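Local structure of lectin CEL-I, N-acetyl-D-galactosamine-specific C-type (Cucumaria echinata, 4WQQ) at residues 60-65 with 131-136; 74-79 with 121-126. The protein binds galactose and N-acetylgalactosamine with the aid of calcium in its natural form, and in this engineered form holds mannose at a calcium ion. The protein carries 3 engineered substitutions. One frame throughout, in Å; residues are numbered along the deposited sequence.

Contact 1 of 2, residues 60-65 with 131-136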
ATOM      1  N   ASN A  60     -13.779  17.883  -0.546  1.00 14.97           N
ATOM      2  CA  ASN A  60     -13.468  18.496   0.736  1.00 16.27           C
ATOM      3  C   ASN A  60     -11.950  18.437   1.035  1.00 15.31           C
ATOM      4  O   ASN A  60     -11.351  19.384   1.580  1.00 15.75           O
ATOM      5  CB  ASN A  60     -14.326  17.858   1.844  1.00 18.20           C
ATOM      6  CG  ASN A  60     -15.849  18.168   1.632  1.00 22.93           C
ATOM      7  OD1 ASN A  60     -16.216  19.295   1.253  1.00 27.16           O
ATOM      8  ND2 ASN A  60     -16.711  17.169   1.840  1.00 28.82           N
ATOM      9  N   TYR A  61     -11.305  17.364   0.578  1.00 15.22           N
ATOM     10  CA  TYR A  61      -9.873  17.236   0.784  1.00 13.79           C
ATOM     11  C   TYR A  61      -9.116  18.305  -0.013  1.00 13.11           C
ATOM     12  O   TYR A  61      -8.279  19.065   0.513  1.00 13.16           O
ATOM     13  CB  TYR A  61      -9.479  15.798   0.407  1.00 14.33           C
ATOM     14  CG  TYR A  61      -7.985  15.464   0.304  1.00 14.57           C
ATOM     15  CD1 TYR A  61      -7.040  16.128   1.052  1.00 15.98           C
ATOM     16  CD2 TYR A  61      -7.546  14.472  -0.576  1.00 14.52           C
ATOM     17  CE1 TYR A  61      -5.698  15.823   0.959  1.00 14.95           C
ATOM     18  CE2 TYR A  61      -6.190  14.128  -0.678  1.00 15.97           C
ATOM     19  CZ  TYR A  61      -5.259  14.832   0.062  1.00 16.41           C
ATOM     20  OH  TYR A  61      -3.907  14.571   0.036  1.00 15.11           O
ATOM     21  N   TRP A  62      -9.457  18.414  -1.294  1.00 12.86           N
ATOM     22  CA  TRP A  62      -8.915  19.410  -2.158  1.00 12.29           C
ATOM     23  C   TRP A  62      -9.066  20.842  -1.574  1.00 12.58           C
ATOM     24  O   TRP A  62      -8.095  21.587  -1.434  1.00 12.34           O
ATOM     25  CB  TRP A  62      -9.587  19.296  -3.535  1.00 11.94           C
ATOM     26  CG  TRP A  62      -9.346  20.460  -4.428  1.00 11.64           C
ATOM     27  CD1 TRP A  62      -8.192  21.196  -4.546  1.00 12.07           C
ATOM     28  CD2 TRP A  62     -10.235  20.963  -5.431  1.00 10.98           C
ATOM     29  NE1 TRP A  62      -8.323  22.116  -5.504  1.00 11.62           N
ATOM     30  CE2 TRP A  62      -9.567  22.024  -6.060  1.00 12.09           C
ATOM     31  CE3 TRP A  62     -11.561  20.653  -5.825  1.00 10.99           C
ATOM     32  CZ2 TRP A  62     -10.151  22.781  -7.066  1.00 12.02           C
ATOM     33  CZ3 TRP A  62     -12.144  21.409  -6.783  1.00 11.66           C
ATOM     34  CH2 TRP A  62     -11.408  22.443  -7.445  1.00 12.38           C
ATOM     35  N   ARG A  63     -10.323  21.189  -1.236  1.00 14.35           N
ATOM     36  CA  ARG A  63     -10.646  22.556  -0.836  1.00 15.67           C
ATOM     37  C   ARG A  63     -10.165  22.888   0.565  1.00 16.17           C
ATOM     38  O   ARG A  63      -9.988  24.082   0.876  1.00 16.53           O
ATOM     39  CB  ARG A  63     -12.127  22.798  -1.040  1.00 17.16           C
ATOM     40  CG  ARG A  63     -12.615  22.581  -2.468  1.00 16.86           C
ATOM     41  CD  ARG A  63     -11.810  23.366  -3.482  1.00 17.01           C
ATOM     42  NE  ARG A  63     -11.950  24.798  -3.276  1.00 15.80           N
ATOM     43  CZ  ARG A  63     -11.249  25.741  -3.887  1.00 17.50           C
ATOM     44  NH1 ARG A  63     -10.287  25.447  -4.729  1.00 18.39           N
ATOM     45  NH2 ARG A  63     -11.508  26.992  -3.653  1.00 18.75           N
ATOM     46  N   GLY A  64      -9.770  21.863   1.323  1.00 17.56           N
ATOM     47  CA  GLY A  64      -9.067  22.105   2.604  1.00 19.32           C
ATOM     48  C   GLY A  64      -7.631  22.520   2.453  1.00 20.55           C
ATOM     49  O   GLY A  64      -7.039  23.206   3.312  1.00 21.91           O
ATOM     50  N   ILE A  65      -7.018  22.151   1.323  1.00 16.10           N
ATOM     51  CA  ILE A  65      -5.684  22.561   1.059  1.00 18.52           C
ATOM     52  C   ILE A  65      -5.574  23.756   0.111  1.00 15.77           C
ATOM     53  O   ILE A  65      -4.673  24.610   0.254  1.00 17.80           O
ATOM     54  CB  ILE A  65      -4.922  21.330   0.519  1.00 18.30           C
ATOM     55  CG1 ILE A  65      -4.842  20.334   1.697  1.00 22.64           C
ATOM     56  CG2 ILE A  65      -3.500  21.714   0.112  1.00 18.60           C
ATOM     57  CD1 ILE A  65      -4.604  18.942   1.241  1.00 28.12           C
ATOM     58  N   GLN A 131      -5.173  24.135 -17.670  1.00 14.25           N
ATOM     59  CA  GLN A 131      -4.399  23.691 -16.536  1.00 14.58           C
ATOM     60  C   GLN A 131      -5.278  23.697 -15.283  1.00 12.97           C
ATOM     61  O   GLN A 131      -6.216  24.465 -15.192  1.00 13.44           O
ATOM     62  CB  GLN A 131      -3.139  24.552 -16.342  1.00 18.00           C
ATOM     63  CG  GLN A 131      -2.230  24.492 -17.574  1.00 19.04           C
ATOM     64  CD  GLN A 131      -0.743  24.673 -17.366  1.00 23.22           C
ATOM     65  OE1 GLN A 131       0.008  24.831 -18.351  1.00 29.98           O
ATOM     66  NE2 GLN A 131      -0.293  24.666 -16.161  1.00 20.11           N
ATOM     67  N   ALA A 132      -4.936  22.825 -14.326  1.00 12.26           N
ATOM     68  CA  ALA A 132      -5.665  22.597 -13.127  1.00 11.85           C
ATOM     69  C   ALA A 132      -4.773  21.906 -12.133  1.00 12.18           C
ATOM     70  O   ALA A 132      -3.707  21.425 -12.512  1.00 10.78           O
ATOM     71  CB  ALA A 132      -6.940  21.775 -13.341  1.00 11.72           C
ATOM     72  N   LYS A 133      -5.254  21.847 -10.874  1.00 11.54           N
ATOM     73  CA  LYS A 133      -4.604  21.083  -9.808  1.00 12.27           C
ATOM     74  C   LYS A 133      -4.924  19.598 -10.063  1.00 11.13           C
ATOM     75  O   LYS A 133      -5.688  19.323 -10.987  1.00 11.53           O
ATOM     76  CB  LYS A 133      -5.056  21.548  -8.439  1.00 14.34           C
ATOM     77  CG  LYS A 133      -4.981  23.044  -8.263  1.00 14.88           C
ATOM     78  CD  LYS A 133      -3.578  23.608  -8.364  1.00 14.60           C
ATOM     79  CE  LYS A 133      -3.614  25.172  -8.212  1.00 17.37           C
ATOM     80  NZ  LYS A 133      -4.106  25.571  -6.862  1.00 18.07           N
ATOM     81  N   TYR A 134      -4.361  18.663  -9.306  1.00 11.55           N
ATOM     82  CA  TYR A 134      -4.727  17.265  -9.538  1.00 11.08           C
ATOM     83  C   TYR A 134      -4.684  16.430  -8.273  1.00 11.32           C
ATOM     84  O   TYR A 134      -4.087  16.780  -7.303  1.00 11.87           O
ATOM     85  CB  TYR A 134      -3.920  16.650 -10.686  1.00 11.22           C
ATOM     86  CG  TYR A 134      -2.444  16.535 -10.426  1.00 10.38           C
ATOM     87  CD1 TYR A 134      -1.598  17.599 -10.626  1.00 11.16           C
ATOM     88  CD2 TYR A 134      -1.874  15.290 -10.036  1.00 11.77           C
ATOM     89  CE1 TYR A 134      -0.252  17.446 -10.427  1.00 11.28           C
ATOM     90  CE2 TYR A 134      -0.550  15.139  -9.819  1.00 11.30           C
ATOM     91  CZ  TYR A 134       0.278  16.209  -9.999  1.00 11.10           C
ATOM     92  OH  TYR A 134       1.663  16.116  -9.806  1.00 13.40           O
ATOM     93  N   MET A 135      -5.380  15.329  -8.355  1.00 12.17           N
ATOM     94  CA  MET A 135      -5.472  14.396  -7.256  1.00 14.38           C
ATOM     95  C   MET A 135      -5.205  12.971  -7.783  1.00 12.68           C
ATOM     96  O   MET A 135      -5.809  12.534  -8.781  1.00 14.51           O
ATOM     97  CB  MET A 135      -6.909  14.456  -6.797  1.00 17.02           C
ATOM     98  CG  MET A 135      -7.362  13.454  -5.787  1.00 21.86           C
ATOM     99  SD  MET A 135      -7.164  14.026  -4.122  1.00 24.40           S
ATOM    100  CE  MET A 135      -8.028  15.653  -3.962  1.00 20.61           C
ATOM    101  N   CYS A 136      -4.394  12.235  -7.051  1.00 12.03           N
ATOM    102  CA  CYS A 136      -4.148  10.848  -7.370  1.00 11.51           C
ATOM    103  C   CYS A 136      -4.832   9.908  -6.384  1.00 11.28           C
ATOM    104  O   CYS A 136      -5.205  10.321  -5.273  1.00 10.26           O
ATOM    105  CB  CYS A 136      -2.661  10.545  -7.361  1.00 12.46           C
ATOM    106  SG  CYS A 136      -1.657  11.725  -8.331  1.00 13.30           S
TER
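Met-135 reaches out of strand 132-136 to meet Tyr-61 and Trp-62 on helix 60-65, a worked example of how one bent thioether can join a helix to a sheet. Its CB points at the helix, and CG, anti to the backbone N (chi1 172°), carries the chain on in that direction. Bends at the next two torsions then lay SD beside the Tyr-61 ring, 3.6 Å from CE2. This Met-aromatic contact is oblique: SD stands 4.5 Å from the ring centroid, 59° off the normal. The terminal CE touches both aromatic residues, lying 3.6 Å from Tyr-61 CD2 and 4.0 Å from Trp-62 CB. Farther along, the indole turns toward Lys-133, whose CB is a loose 4.4 Å from Trp-62 NE1. The polar ends find partners beyond the two segments: Tyr-61 OH bonds to the backbone N of Phe-18, while Asp-66 OD2 takes both the indole N-H and the ammonium group of Lys-133, joining the two sides through one carboxylate. With Cys-136 of the same strand bonded to Cys-32 of helix 25-34, the arrangement is that of the C-type lectin fold, in which two helices pack on a central sheet.

Contact 2 of 2, residues 74-79 with 121-126; sequences IGLYDK and GAWNDN. With CA (calcium ion), chain F; CA (calcium ion), chain E; MAN (alpha-D-mannopyranose), chain H.
A single water oxygen joins the two segments: it lies 2.4 Å from the calcium ion held by Asp-78 and donates a hydrogen bond of 2.7 Å to Asp-125 OD2. The water thus couples a C-type lectin's sugar-binding calcium site to a neighbouring calcium site, with the Trp-Asn-Asp motif of residues 123-125 on one side. Asp-78 grips its ion with both carboxylate oxygens, OD1 and OD2 each at 2.5 Å, and Glu-82, Asn-105, Glu-110 and Asp-111 complete that site. Asp-125 divides its carboxylate between the two sites. Its CG sits between the backbone N and the carbonyl carbon (chi1 61°), which lets OD1 and its own main-chain O chelate the sugar-site calcium while OD2 faces the bridging water. Asn-124 OD1 joins them there, as do Glu-110 and the engineered residues Glu-102 and Asn-104. Mannose adds its O3 and O4, so the sugar itself belongs to the coordination shell. O4 is held by the calcium at 2.6 Å and by Asn-124 ND2, whose hydrogen bond of 3.0 Å bends to 150° at the hydrogen; Glu-110 OE2 gives the sugar a further hydrogen bond. One amide therefore serves metal and sugar at once. Beneath this polar layer Trp-123 faces an apolar one. Ile-74 CD1 comes down over the five-membered ring as a CH-pi contact, 4.0 Å from the centroid and only 8° off its normal. The indole N-H is bonded to Gln-55, which fixes that end of the ring. Toward the other end Leu-76 meets the six-membered ring obliquely, its CD2 lying 3.6 Å from both CE3 and CZ3 of Trp-123.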
ATOM      1  N   ILE A  74      -9.499  15.160 -12.764  1.00 11.76           N
ATOM      2  CA  ILE A  74      -9.829  13.782 -12.425  1.00 10.97           C
ATOM      3  C   ILE A  74      -9.566  12.891 -13.622  1.00 11.06           C
ATOM      4  O   ILE A  74      -9.381  13.370 -14.770  1.00 11.33           O
ATOM      5  CB  ILE A  74     -11.281  13.639 -11.872  1.00 12.07           C
ATOM      6  CG1 ILE A  74     -12.286  14.019 -12.987  1.00 12.60           C
ATOM      7  CG2 ILE A  74     -11.456  14.543 -10.676  1.00 12.39           C
ATOM      8  CD1 ILE A  74     -13.767  14.047 -12.588  1.00 12.56           C
ATOM      9  N   GLY A  75      -9.622  11.579 -13.414  1.00 10.65           N
ATOM     10  CA  GLY A  75      -9.221  10.644 -14.442  1.00 10.46           C
ATOM     11  C   GLY A  75     -10.217  10.355 -15.557  1.00 11.07           C
ATOM     12  O   GLY A  75     -10.155   9.309 -16.160  1.00 10.68           O
ATOM     13  N   LEU A  76     -11.046  11.328 -15.889  1.00 11.09           N
ATOM     14  CA  LEU A  76     -12.184  11.129 -16.804  1.00 11.61           C
ATOM     15  C   LEU A  76     -11.853  11.771 -18.130  1.00 11.24           C
ATOM     16  O   LEU A  76     -11.399  12.921 -18.181  1.00 10.86           O
ATOM     17  CB  LEU A  76     -13.469  11.776 -16.224  1.00 12.13           C
ATOM     18  CG  LEU A  76     -14.813  11.409 -16.861  1.00 12.65           C
ATOM     19  CD1 LEU A  76     -15.225  10.027 -16.506  1.00 13.63           C
ATOM     20  CD2 LEU A  76     -15.881  12.381 -16.441  1.00 15.26           C
ATOM     21  N   TYR A  77     -12.003  10.994 -19.206  1.00 11.06           N
ATOM     22  CA  TYR A  77     -11.714  11.584 -20.523  1.00 11.65           C
ATOM     23  C   TYR A  77     -12.465  10.919 -21.657  1.00 11.09           C
ATOM     24  O   TYR A  77     -12.874   9.731 -21.556  1.00 12.50           O
ATOM     25  CB  TYR A  77     -10.186  11.580 -20.746  1.00 11.34           C
ATOM     26  CG  TYR A  77      -9.461  10.265 -21.079  1.00 11.64           C
ATOM     27  CD1 TYR A  77      -9.632   9.102 -20.377  1.00 12.77           C
ATOM     28  CD2 TYR A  77      -8.530  10.240 -22.130  1.00 12.47           C
ATOM     29  CE1 TYR A  77      -8.945   7.921 -20.716  1.00 12.98           C
ATOM     30  CE2 TYR A  77      -7.814   9.081 -22.443  1.00 13.30           C
ATOM     31  CZ  TYR A  77      -8.024   7.934 -21.735  1.00 13.49           C
ATOM     32  OH  TYR A  77      -7.358   6.810 -22.052  1.00 17.10           O
ATOM     33  N   ASP A  78     -12.630  11.658 -22.782  1.00 12.41           N
ATOM     34  CA  ASP A  78     -13.301  11.076 -23.952  1.00 12.53           C
ATOM     35  C   ASP A  78     -12.521  11.243 -25.262  1.00 13.07           C
ATOM     36  O   ASP A  78     -13.099  11.440 -26.338  1.00 13.28           O
ATOM     37  CB  ASP A  78     -14.720  11.632 -24.076  1.00 13.77           C
ATOM     38  CG  ASP A  78     -14.775  13.093 -24.603  1.00 14.11           C
ATOM     39  OD1 ASP A  78     -13.871  13.884 -24.370  1.00 13.20           O
ATOM     40  OD2 ASP A  78     -15.764  13.472 -25.222  1.00 13.10           O
ATOM     41  N   LYS A  79     -11.197  11.194 -25.147  1.00 13.38           N
ATOM     42  CA  LYS A  79     -10.282  11.189 -26.254  1.00 14.47           C
ATOM     43  C   LYS A  79     -10.603  10.099 -27.277  1.00 14.84           C
ATOM     44  O   LYS A  79     -10.582  10.359 -28.453  1.00 14.95           O
ATOM     45  CB  LYS A  79      -8.833  10.977 -25.774  1.00 16.89           C
ATOM     46  CG  LYS A  79      -7.839  10.961 -26.893  1.00 20.44           C
ATOM     47  CD  LYS A  79      -6.382  10.799 -26.473  1.00 25.34           C
ATOM     48  CE  LYS A  79      -5.592  10.450 -27.740  1.00 27.96           C
ATOM     49  NZ  LYS A  79      -4.179  10.818 -27.581  1.00 32.66           N
ATOM     50  N   GLY A 121     -18.141  20.389  -6.264  1.00 16.23           N
ATOM     51  CA  GLY A 121     -17.187  19.793  -7.243  1.00 16.20           C
ATOM     52  C   GLY A 121     -17.799  19.306  -8.511  1.00 15.51           C
ATOM     53  O   GLY A 121     -17.241  18.420  -9.196  1.00 14.61           O
ATOM     54  N   ALA A 122     -18.943  19.859  -8.890  1.00 16.13           N
ATOM     55  CA  ALA A 122     -19.574  19.398 -10.124  1.00 14.89           C
ATOM     56  C   ALA A 122     -18.561  19.528 -11.312  1.00 14.35           C
ATOM     57  O   ALA A 122     -17.758  20.444 -11.381  1.00 14.00           O
ATOM     58  CB  ALA A 122     -20.828  20.212 -10.440  1.00 18.18           C
ATOM     59  N   TRP A 123     -18.649  18.542 -12.205  1.00 13.37           N
ATOM     60  CA  TRP A 123     -17.671  18.275 -13.220  1.00 12.55           C
ATOM     61  C   TRP A 123     -17.859  19.143 -14.469  1.00 12.66           C
ATOM     62  O   TRP A 123     -18.976  19.476 -14.872  1.00 12.15           O
ATOM     63  CB  TRP A 123     -17.742  16.824 -13.651  1.00 12.23           C
ATOM     64  CG  TRP A 123     -17.676  15.780 -12.570  1.00 12.58           C
ATOM     65  CD1 TRP A 123     -17.457  15.974 -11.251  1.00 13.23           C
ATOM     66  CD2 TRP A 123     -17.869  14.397 -12.749  1.00 12.77           C
ATOM     67  NE1 TRP A 123     -17.437  14.782 -10.601  1.00 13.14           N
ATOM     68  CE2 TRP A 123     -17.699  13.791 -11.500  1.00 12.44           C
ATOM     69  CE3 TRP A 123     -18.135  13.608 -13.846  1.00 12.80           C
ATOM     70  CZ2 TRP A 123     -17.792  12.438 -11.338  1.00 12.89           C
ATOM     71  CZ3 TRP A 123     -18.230  12.256 -13.698  1.00 13.41           C
ATOM     72  CH2 TRP A 123     -18.039  11.680 -12.452  1.00 12.76           C
ATOM     73  N   ASN A 124     -16.706  19.498 -15.074  1.00 11.71           N
ATOM     74  CA  ASN A 124     -16.613  20.130 -16.358  1.00 11.32           C
ATOM     75  C   ASN A 124     -15.597  19.345 -17.227  1.00 11.92           C
ATOM     76  O   ASN A 124     -14.645  18.751 -16.699  1.00 11.78           O
ATOM     77  CB  ASN A 124     -16.100  21.521 -16.162  1.00 11.25           C
ATOM     78  CG  ASN A 124     -15.907  22.248 -17.456  1.00 10.69           C
ATOM     79  OD1 ASN A 124     -16.738  22.216 -18.356  1.00 10.94           O
ATOM     80  ND2 ASN A 124     -14.750  22.893 -17.573  1.00 11.14           N
ATOM     81  N   ASP A 125     -15.830  19.332 -18.536  1.00 11.48           N
ATOM     82  CA  ASP A 125     -14.838  18.949 -19.508  1.00 12.41           C
ATOM     83  C   ASP A 125     -14.030  20.169 -19.950  1.00 12.23           C
ATOM     84  O   ASP A 125     -14.573  21.276 -20.172  1.00 10.79           O
ATOM     85  CB  ASP A 125     -15.438  18.165 -20.685  1.00 11.66           C
ATOM     86  CG  ASP A 125     -16.493  18.975 -21.483  1.00 12.90           C
ATOM     87  OD1 ASP A 125     -17.074  19.981 -20.991  1.00 12.36           O
ATOM     88  OD2 ASP A 125     -16.780  18.542 -22.589  1.00 14.21           O
ATOM     89  N   ASN A 126     -12.731  19.947 -20.124  1.00 11.88           N
ATOM     90  CA  ASN A 126     -11.880  21.037 -20.535  1.00 11.32           C
ATOM     91  C   ASN A 126     -10.834  20.503 -21.545  1.00 12.04           C
ATOM     92  O   ASN A 126     -10.779  19.298 -21.862  1.00 11.72           O
ATOM     93  CB  ASN A 126     -11.279  21.721 -19.294  1.00 11.59           C
ATOM     94  CG  ASN A 126     -11.091  23.240 -19.470  1.00 11.49           C
ATOM     95  OD1 ASN A 126     -10.747  23.725 -20.562  1.00 12.13           O
ATOM     96  ND2 ASN A 126     -11.285  24.014 -18.384  1.00 12.27           N
TER
HETATM   97 CA    CA F 202     -16.772  22.242 -20.741  1.00 13.06          CA
HETATM   98 CA    CA E 201     -14.952  15.743 -25.704  1.00 12.84          CA
HETATM   99  C1  MAN H 204     -16.668  27.948 -19.626  1.00 21.02           C
HETATM  100  C2  MAN H 204     -17.618  26.826 -19.925  1.00 19.64           C
HETATM  101  C3  MAN H 204     -16.984  25.454 -19.750  1.00 15.26           C
HETATM  102  C4  MAN H 204     -15.626  25.451 -20.431  1.00 16.26           C
HETATM  103  C5  MAN H 204     -14.756  26.517 -19.725  1.00 19.08           C
HETATM  104  C6  MAN H 204     -13.319  26.631 -20.172  1.00 27.25           C
HETATM  105  O1  MAN H 204     -16.599  27.940 -18.226  1.00 28.28           O
HETATM  106  O2  MAN H 204     -17.913  27.006 -21.284  1.00 21.75           O
HETATM  107  O3  MAN H 204     -17.845  24.513 -20.384  1.00 15.44           O
HETATM  108  O4  MAN H 204     -15.114  24.139 -20.294  1.00 13.34           O
HETATM  109  O5  MAN H 204     -15.345  27.800 -20.160  1.00 23.40           O
HETATM  110  O6  MAN H 204     -13.527  26.732 -21.566  1.00 36.53           O
HETATM  111  O   HOH W   1     -16.691  16.455 -24.295  1.00 11.96           O

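In the fold
Contacts 1 and 2 illustrate how a compact lectin domain is built from nested closures. Along the chain the order is 60-65, 74-79, 121-126 and 131-136, so contact 2 lies inside the loop closed by contact 1. Their centres are 14 Å apart and their nearest atoms about 5 Å, without touching. Helix 52-65 leads on to strand 71-77, and strand 123-126 to strand 132-140; strands 71-77 and 132-140 run parallel as neighbours in one sheet. Contact 1 sets the helix against that sheet, whereas contact 2 lies where the sheet passes into the calcium- and sugar-binding region, so the two contacts tie the helix-covered part of the sheet to the binding region through neighbouring strands.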